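PDB 3TTY: beta-galactosidase from Bacillus circulans subsp. alkalophilus, which hydrolyses terminal beta-galactosidic bonds, as in lactose, probably releasing galactose from the pocket of its TIM-barrel domain. Local coordinates for residues 67-71 and 72-76; 384-387 and 388-392. All coordinates share one frame; numbering follows the deposited sequence.

Contact 1 of 2, residues 67-71 and 72-76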
ATOM      1  N   GLU A  67      34.760 -24.693 -25.856  1.00 26.77           N
ATOM      2  CA  GLU A  67      35.895 -25.581 -26.047  1.00 26.84           C
ATOM      3  C   GLU A  67      36.412 -26.068 -24.702  1.00 24.22           C
ATOM      4  O   GLU A  67      36.598 -27.263 -24.500  1.00 27.53           O
ATOM      5  CB  GLU A  67      36.994 -24.879 -26.853  1.00 30.90           C
ATOM      6  CG  GLU A  67      38.144 -25.780 -27.291  1.00 47.71           C
ATOM      7  CD  GLU A  67      37.678 -27.005 -28.067  1.00 61.06           C
ATOM      8  OE1 GLU A  67      36.569 -26.965 -28.660  1.00 62.69           O
ATOM      9  OE2 GLU A  67      38.424 -28.012 -28.077  1.00 60.23           O
ATOM     10  N   ARG A  68      36.610 -25.145 -23.769  1.00 21.93           N
ATOM     11  CA  ARG A  68      37.137 -25.508 -22.460  1.00 23.48           C
ATOM     12  C   ARG A  68      36.290 -26.556 -21.745  1.00 24.94           C
ATOM     13  O   ARG A  68      36.821 -27.511 -21.176  1.00 22.07           O
ATOM     14  CB  ARG A  68      37.302 -24.281 -21.561  1.00 24.87           C
ATOM     15  CG  ARG A  68      37.959 -24.632 -20.210  1.00 24.48           C
ATOM     16  CD  ARG A  68      39.371 -25.183 -20.437  1.00 26.83           C
ATOM     17  NE  ARG A  68      40.010 -25.699 -19.223  1.00 24.03           N
ATOM     18  CZ  ARG A  68      39.877 -26.944 -18.768  1.00 24.01           C
ATOM     19  NH1 ARG A  68      39.114 -27.826 -19.410  1.00 20.80           N
ATOM     20  NH2 ARG A  68      40.511 -27.309 -17.663  1.00 21.97           N
ATOM     21  N   LEU A  69      34.976 -26.356 -21.761  1.00 21.91           N
ATOM     22  CA  LEU A  69      34.037 -27.296 -21.168  1.00 23.13           C
ATOM     23  C   LEU A  69      34.039 -28.637 -21.898  1.00 23.95           C
ATOM     24  O   LEU A  69      33.935 -29.703 -21.283  1.00 23.95           O
ATOM     25  CB  LEU A  69      32.625 -26.707 -21.195  1.00 22.30           C
ATOM     26  CG  LEU A  69      32.361 -25.525 -20.255  1.00 21.63           C
ATOM     27  CD1 LEU A  69      31.127 -24.764 -20.720  1.00 22.05           C
ATOM     28  CD2 LEU A  69      32.187 -26.011 -18.828  1.00 17.23           C
ATOM     29  N   THR A  70      34.131 -28.579 -23.219  1.00 24.09           N
ATOM     30  CA  THR A  70      34.177 -29.786 -24.026  1.00 24.63           C
ATOM     31  C   THR A  70      35.388 -30.636 -23.622  1.00 25.04           C
ATOM     32  O   THR A  70      35.313 -31.859 -23.603  1.00 27.12           O
ATOM     33  CB  THR A  70      34.221 -29.441 -25.526  1.00 25.51           C
ATOM     34  OG1 THR A  70      32.995 -28.802 -25.891  1.00 28.00           O
ATOM     35  CG2 THR A  70      34.387 -30.702 -26.367  1.00 30.04           C
ATOM     36  N   LYS A  71      36.490 -29.973 -23.277  1.00 23.13           N
ATOM     37  CA  LYS A  71      37.685 -30.658 -22.794  1.00 26.48           C
ATOM     38  C   LYS A  71      37.393 -31.502 -21.547  1.00 28.37           C
ATOM     39  O   LYS A  71      37.945 -32.591 -21.384  1.00 26.37           O
ATOM     40  CB  LYS A  71      38.800 -29.646 -22.530  1.00 27.78           C
ATOM     41  CG  LYS A  71      40.200 -30.201 -22.662  1.00 40.50           C
ATOM     42  CD  LYS A  71      41.223 -29.093 -22.938  1.00 44.49           C
ATOM     43  CE  LYS A  71      41.308 -28.079 -21.791  1.00 45.93           C
ATOM     44  NZ  LYS A  71      42.220 -26.917 -22.093  1.00 42.72           N
ATOM     45  N   GLU A  72      36.511 -31.008 -20.680  1.00 25.08           N
ATOM     46  CA  GLU A  72      36.087 -31.762 -19.497  1.00 22.39           C
ATOM     47  C   GLU A  72      34.914 -32.680 -19.801  1.00 24.55           C
ATOM     48  O   GLU A  72      34.361 -33.295 -18.897  1.00 25.33           O
ATOM     49  CB  GLU A  72      35.671 -30.812 -18.373  1.00 21.23           C
ATOM     50  CG  GLU A  72      36.754 -29.866 -17.947  1.00 23.00           C
ATOM     51  CD  GLU A  72      38.018 -30.605 -17.614  1.00 21.21           C
ATOM     52  OE1 GLU A  72      37.930 -31.640 -16.929  1.00 29.22           O
ATOM     53  OE2 GLU A  72      39.094 -30.173 -18.056  1.00 25.29           O
ATOM     54  N   ASN A  73      34.520 -32.755 -21.068  1.00 26.74           N
ATOM     55  CA  ASN A  73      33.344 -33.536 -21.458  1.00 30.20           C
ATOM     56  C   ASN A  73      32.083 -33.123 -20.682  1.00 27.67           C
ATOM     57  O   ASN A  73      31.204 -33.941 -20.402  1.00 31.76           O
ATOM     58  CB  ASN A  73      33.610 -35.051 -21.347  1.00 31.62           C
ATOM     59  CG  ASN A  73      32.521 -35.896 -22.031  1.00 45.43           C
ATOM     60  OD1 ASN A  73      32.053 -36.896 -21.476  1.00 49.28           O
ATOM     61  ND2 ASN A  73      32.110 -35.487 -23.237  1.00 36.65           N
ATOM     62  N   ILE A  74      32.007 -31.842 -20.334  1.00 23.57           N
ATOM     63  CA  ILE A  74      30.789 -31.277 -19.773  1.00 23.35           C
ATOM     64  C   ILE A  74      29.862 -30.886 -20.917  1.00 22.95           C
ATOM     65  O   ILE A  74      30.305 -30.318 -21.916  1.00 22.41           O
ATOM     66  CB  ILE A  74      31.092 -30.056 -18.896  1.00 21.00           C
ATOM     67  CG1 ILE A  74      31.828 -30.494 -17.629  1.00 19.53           C
ATOM     68  CG2 ILE A  74      29.817 -29.308 -18.547  1.00 18.89           C
ATOM     69  CD1 ILE A  74      32.340 -29.341 -16.781  1.00 17.75           C
ATOM     70  N   TYR A  75      28.584 -31.217 -20.775  1.00 21.31           N
ATOM     71  CA  TYR A  75      27.592 -30.968 -21.819  1.00 22.82           C
ATOM     72  C   TYR A  75      26.987 -29.577 -21.726  1.00 22.92           C
ATOM     73  O   TYR A  75      26.965 -28.972 -20.649  1.00 22.99           O
ATOM     74  CB  TYR A  75      26.493 -32.028 -21.764  1.00 21.62           C
ATOM     75  CG  TYR A  75      26.986 -33.401 -22.188  1.00 25.24           C
ATOM     76  CD1 TYR A  75      27.265 -33.676 -23.525  1.00 21.05           C
ATOM     77  CD2 TYR A  75      27.178 -34.419 -21.251  1.00 26.74           C
ATOM     78  CE1 TYR A  75      27.719 -34.929 -23.923  1.00 27.26           C
ATOM     79  CE2 TYR A  75      27.632 -35.679 -21.635  1.00 23.72           C
ATOM     80  CZ  TYR A  75      27.900 -35.925 -22.971  1.00 29.08           C
ATOM     81  OH  TYR A  75      28.349 -37.165 -23.361  1.00 36.19           O
ATOM     82  N   LEU A  76      26.480 -29.085 -22.854  1.00 22.03           N
ATOM     83  CA  LEU A  76      26.052 -27.697 -22.962  1.00 19.09           C
ATOM     84  C   LEU A  76      24.550 -27.533 -23.180  1.00 24.26           C
ATOM     85  O   LEU A  76      23.969 -28.083 -24.125  1.00 18.20           O
ATOM     86  CB  LEU A  76      26.828 -26.995 -24.069  1.00 17.92           C
ATOM     87  CG  LEU A  76      28.339 -27.124 -23.862  1.00 23.50           C
ATOM     88  CD1 LEU A  76      29.118 -26.746 -25.109  1.00 30.30           C
ATOM     89  CD2 LEU A  76      28.776 -26.303 -22.677  1.00 26.48           C
TER

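Contact 2 of 2, residues 384-387 and 388-392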
ATOM      1  N   GLN A 384      25.501 -39.619 -10.344  1.00 23.54           N
ATOM      2  CA  GLN A 384      26.380 -40.434 -11.179  1.00 25.94           C
ATOM      3  C   GLN A 384      26.076 -41.918 -10.996  1.00 26.66           C
ATOM      4  O   GLN A 384      25.981 -42.660 -11.969  1.00 24.52           O
ATOM      5  CB  GLN A 384      27.844 -40.142 -10.874  1.00 24.86           C
ATOM      6  CG  GLN A 384      28.366 -38.924 -11.603  1.00 23.01           C
ATOM      7  CD  GLN A 384      29.684 -38.456 -11.050  1.00 30.61           C
ATOM      8  OE1 GLN A 384      30.061 -38.825  -9.942  1.00 31.26           O
ATOM      9  NE2 GLN A 384      30.397 -37.626 -11.815  1.00 32.27           N
ATOM     10  N   GLN A 385      25.897 -42.329  -9.742  1.00 24.76           N
ATOM     11  CA  GLN A 385      25.640 -43.724  -9.415  1.00 29.20           C
ATOM     12  C   GLN A 385      24.278 -44.205  -9.927  1.00 31.24           C
ATOM     13  O   GLN A 385      24.107 -45.389 -10.211  1.00 30.87           O
ATOM     14  CB  GLN A 385      25.751 -43.942  -7.905  1.00 29.69           C
ATOM     15  CG  GLN A 385      27.147 -43.661  -7.354  1.00 41.47           C
ATOM     16  CD  GLN A 385      27.199 -43.626  -5.825  1.00 53.17           C
ATOM     17  OE1 GLN A 385      28.282 -43.673  -5.234  1.00 50.52           O
ATOM     18  NE2 GLN A 385      26.028 -43.538  -5.182  1.00 49.31           N
ATOM     19  N   LEU A 386      23.312 -43.297 -10.044  1.00 25.43           N
ATOM     20  CA  LEU A 386      21.988 -43.683 -10.535  1.00 26.36           C
ATOM     21  C   LEU A 386      22.006 -43.988 -12.023  1.00 24.04           C
ATOM     22  O   LEU A 386      21.215 -44.793 -12.504  1.00 21.49           O
ATOM     23  CB  LEU A 386      20.938 -42.613 -10.227  1.00 25.90           C
ATOM     24  CG  LEU A 386      20.533 -42.440  -8.762  1.00 25.72           C
ATOM     25  CD1 LEU A 386      19.583 -41.278  -8.624  1.00 24.93           C
ATOM     26  CD2 LEU A 386      19.904 -43.719  -8.209  1.00 30.37           C
ATOM     27  N   GLY A 387      22.915 -43.350 -12.752  1.00 24.78           N
ATOM     28  CA  GLY A 387      22.980 -43.531 -14.192  1.00 22.65           C
ATOM     29  C   GLY A 387      21.616 -43.324 -14.832  1.00 25.53           C
ATOM     30  O   GLY A 387      20.936 -42.348 -14.523  1.00 23.00           O
ATOM     31  N   ASP A 388      21.202 -44.249 -15.695  1.00 23.70           N
ATOM     32  CA  ASP A 388      19.993 -44.053 -16.493  1.00 27.87           C
ATOM     33  C   ASP A 388      18.734 -44.625 -15.858  1.00 25.06           C
ATOM     34  O   ASP A 388      17.668 -44.585 -16.466  1.00 28.78           O
ATOM     35  CB  ASP A 388      20.162 -44.647 -17.899  1.00 29.19           C
ATOM     36  CG  ASP A 388      20.247 -46.178 -17.895  1.00 31.22           C
ATOM     37  OD1 ASP A 388      20.631 -46.751 -18.938  1.00 32.20           O
ATOM     38  OD2 ASP A 388      19.938 -46.809 -16.861  1.00 26.48           O
ATOM     39  N   THR A 389      18.866 -45.150 -14.644  1.00 23.34           N
ATOM     40  CA  THR A 389      17.821 -45.959 -14.021  1.00 22.76           C
ATOM     41  C   THR A 389      16.402 -45.374 -14.097  1.00 26.07           C
ATOM     42  O   THR A 389      15.461 -46.064 -14.462  1.00 24.36           O
ATOM     43  CB  THR A 389      18.153 -46.256 -12.538  1.00 24.49           C
ATOM     44  OG1 THR A 389      19.469 -46.818 -12.437  1.00 24.75           O
ATOM     45  CG2 THR A 389      17.147 -47.245 -11.944  1.00 22.90           C
ATOM     46  N   ILE A 390      16.262 -44.104 -13.746  1.00 26.59           N
ATOM     47  CA  ILE A 390      14.964 -43.473 -13.576  1.00 22.70           C
ATOM     48  C   ILE A 390      14.464 -42.795 -14.858  1.00 28.65           C
ATOM     49  O   ILE A 390      13.269 -42.560 -15.030  1.00 30.14           O
ATOM     50  CB  ILE A 390      15.055 -42.434 -12.447  1.00 29.57           C
ATOM     51  CG1 ILE A 390      15.358 -43.137 -11.127  1.00 37.08           C
ATOM     52  CG2 ILE A 390      13.771 -41.621 -12.325  1.00 32.21           C
ATOM     53  CD1 ILE A 390      15.574 -42.183  -9.975  1.00 34.63           C
ATOM     54  N   LEU A 391      15.376 -42.483 -15.766  1.00 26.15           N
ATOM     55  CA  LEU A 391      15.018 -41.726 -16.954  1.00 22.43           C
ATOM     56  C   LEU A 391      13.770 -42.286 -17.648  1.00 27.60           C
ATOM     57  O   LEU A 391      13.545 -43.500 -17.664  1.00 27.96           O
ATOM     58  CB  LEU A 391      16.207 -41.673 -17.907  1.00 22.27           C
ATOM     59  CG  LEU A 391      17.465 -41.054 -17.299  1.00 21.79           C
ATOM     60  CD1 LEU A 391      18.533 -40.831 -18.372  1.00 22.25           C
ATOM     61  CD2 LEU A 391      17.136 -39.746 -16.590  1.00 21.00           C
ATOM     62  N   ASP A 392      12.957 -41.390 -18.202  1.00 25.55           N
ATOM     63  CA  ASP A 392      11.734 -41.756 -18.925  1.00 27.03           C
ATOM     64  C   ASP A 392      10.654 -42.432 -18.072  1.00 21.19           C
ATOM     65  O   ASP A 392       9.582 -42.748 -18.569  1.00 26.59           O
ATOM     66  CB  ASP A 392      12.051 -42.616 -20.155  1.00 23.73           C
ATOM     67  CG  ASP A 392      12.792 -41.847 -21.226  1.00 27.91           C
ATOM     68  OD1 ASP A 392      12.427 -40.678 -21.463  1.00 32.36           O
ATOM     69  OD2 ASP A 392      13.738 -42.408 -21.829  1.00 32.57           O
TER
HETATM   70  O   HOH W   1      18.539 -42.209 -13.263  1.00 27.12           O

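Contact 1 of 2, residues 67-71 and 72-76
R68 and E72, one helical turn apart, meet through a single carboxylate oxygen. E72 OE2 sits at the edge of the guanidinium, almost exactly in its plane, and R68 NH1 reaches it at 2.7 Å in a nearly straight bond (163°), the charge-reinforced core of a salt bridge. The lone pair used is the anti one, pointing away from OE1, and R68 NH2 adds only a weak second bond to the same oxygen. The two flat groups are turned 59° against each other, so they meet at a slant and not as a flat bidentate pair. On the arginine side a bend at chi2 (62°), after a CG set anti to the backbone N, turns the chain toward the helix end. K71 lays its CE over one face of that guanidinium, near the rim.

Backbone bonds close the helix here in a Schellman motif: N73, with positive phi, gives its N to T70 O at 2.8 Å, and I74 N reaches back to L69 O at 3.0 Å. The turn leads from helix 60-71 into barrel strand 75-79, a helix-to-strand return of the TIM barrel. Beneath it L69 spreads its two methyls: CD2 lies 3.9 Å from I74 CD1, while CD1 presses against L76 CD2 at 3.4 Å, tighter than usual carbon contact. M29 of helix 22-35 and A40 and V42 of strand 39-42 also pack on L69.

R68 NE has a second acid, E26, and E72 OE1 takes a hydrogen bond from N33. An alanine in place of E72 would probably leave R68 NH1 without its carboxylate mate and N33 without this acceptor, weakening the tie between the helix end and helix 22-35.

Contact 2 of 2, residues 384-387 and 388-392
This is a local helix-exit contact: L386, at the end of helix 371-386, is met by T389 and I390 as the chain turns off into the loop leading to strand 399-402. The turn is a type II' beta turn running from L386 to T389, and its closing bond joins T389 N to L386 O at 3.2 Å with an N-H...O angle of 163°. T389 adds a second grip on that carbonyl. Its hydroxyl OG1 donates to L386 O at 2.7 Å from within the carbonyl plane, whereas the backbone N approaches tilted from it. The torsion at T389 (chi1 -53°) keeps OG1 beside its own backbone N, which lets both donors serve one acceptor.

G387 takes the first corner (i+1) with positive phi and psi near -132°, where a CB would run into D388 N. A water bridges the next step, donating to G387 O at 2.7 Å and accepting from I390 N at 3.0 Å. On the apolar side L386 CD1 and I390 CD1 come within 4.3 Å, a loose touch; Y332 and V335 of helix 326-336 pack against L386 and I390 respectively. T389 also touches Y629 of strand 627-634.

With two donors on L386 O, the last helical carbonyl is satisfied by the turn itself, and the threonine's rotation is fixed by its own hydroxyl bond.

How the contacts relate
From the N terminus, contact 1 comes first, turning the chain out of helix 60-71 straight into strand 75-79, the third strand of the eight-stranded barrel. The rest of the barrel follows before contact 2, where helix 371-386 ends and the chain heads for strand 399-402 of the next, mixed sheet. Each closes a tight turn of its own; they lie in series, neither nested nor crossed. The centres of contacts 1 and 2 are about 21 Å apart and their nearest atoms about 9 Å, without touching. Contact 1 thus joins an outer helix to a strand of the barrel wall, while contact 2 lies beside helix 326-336 and strand 627-634, where barrel and C-terminal sheet meet.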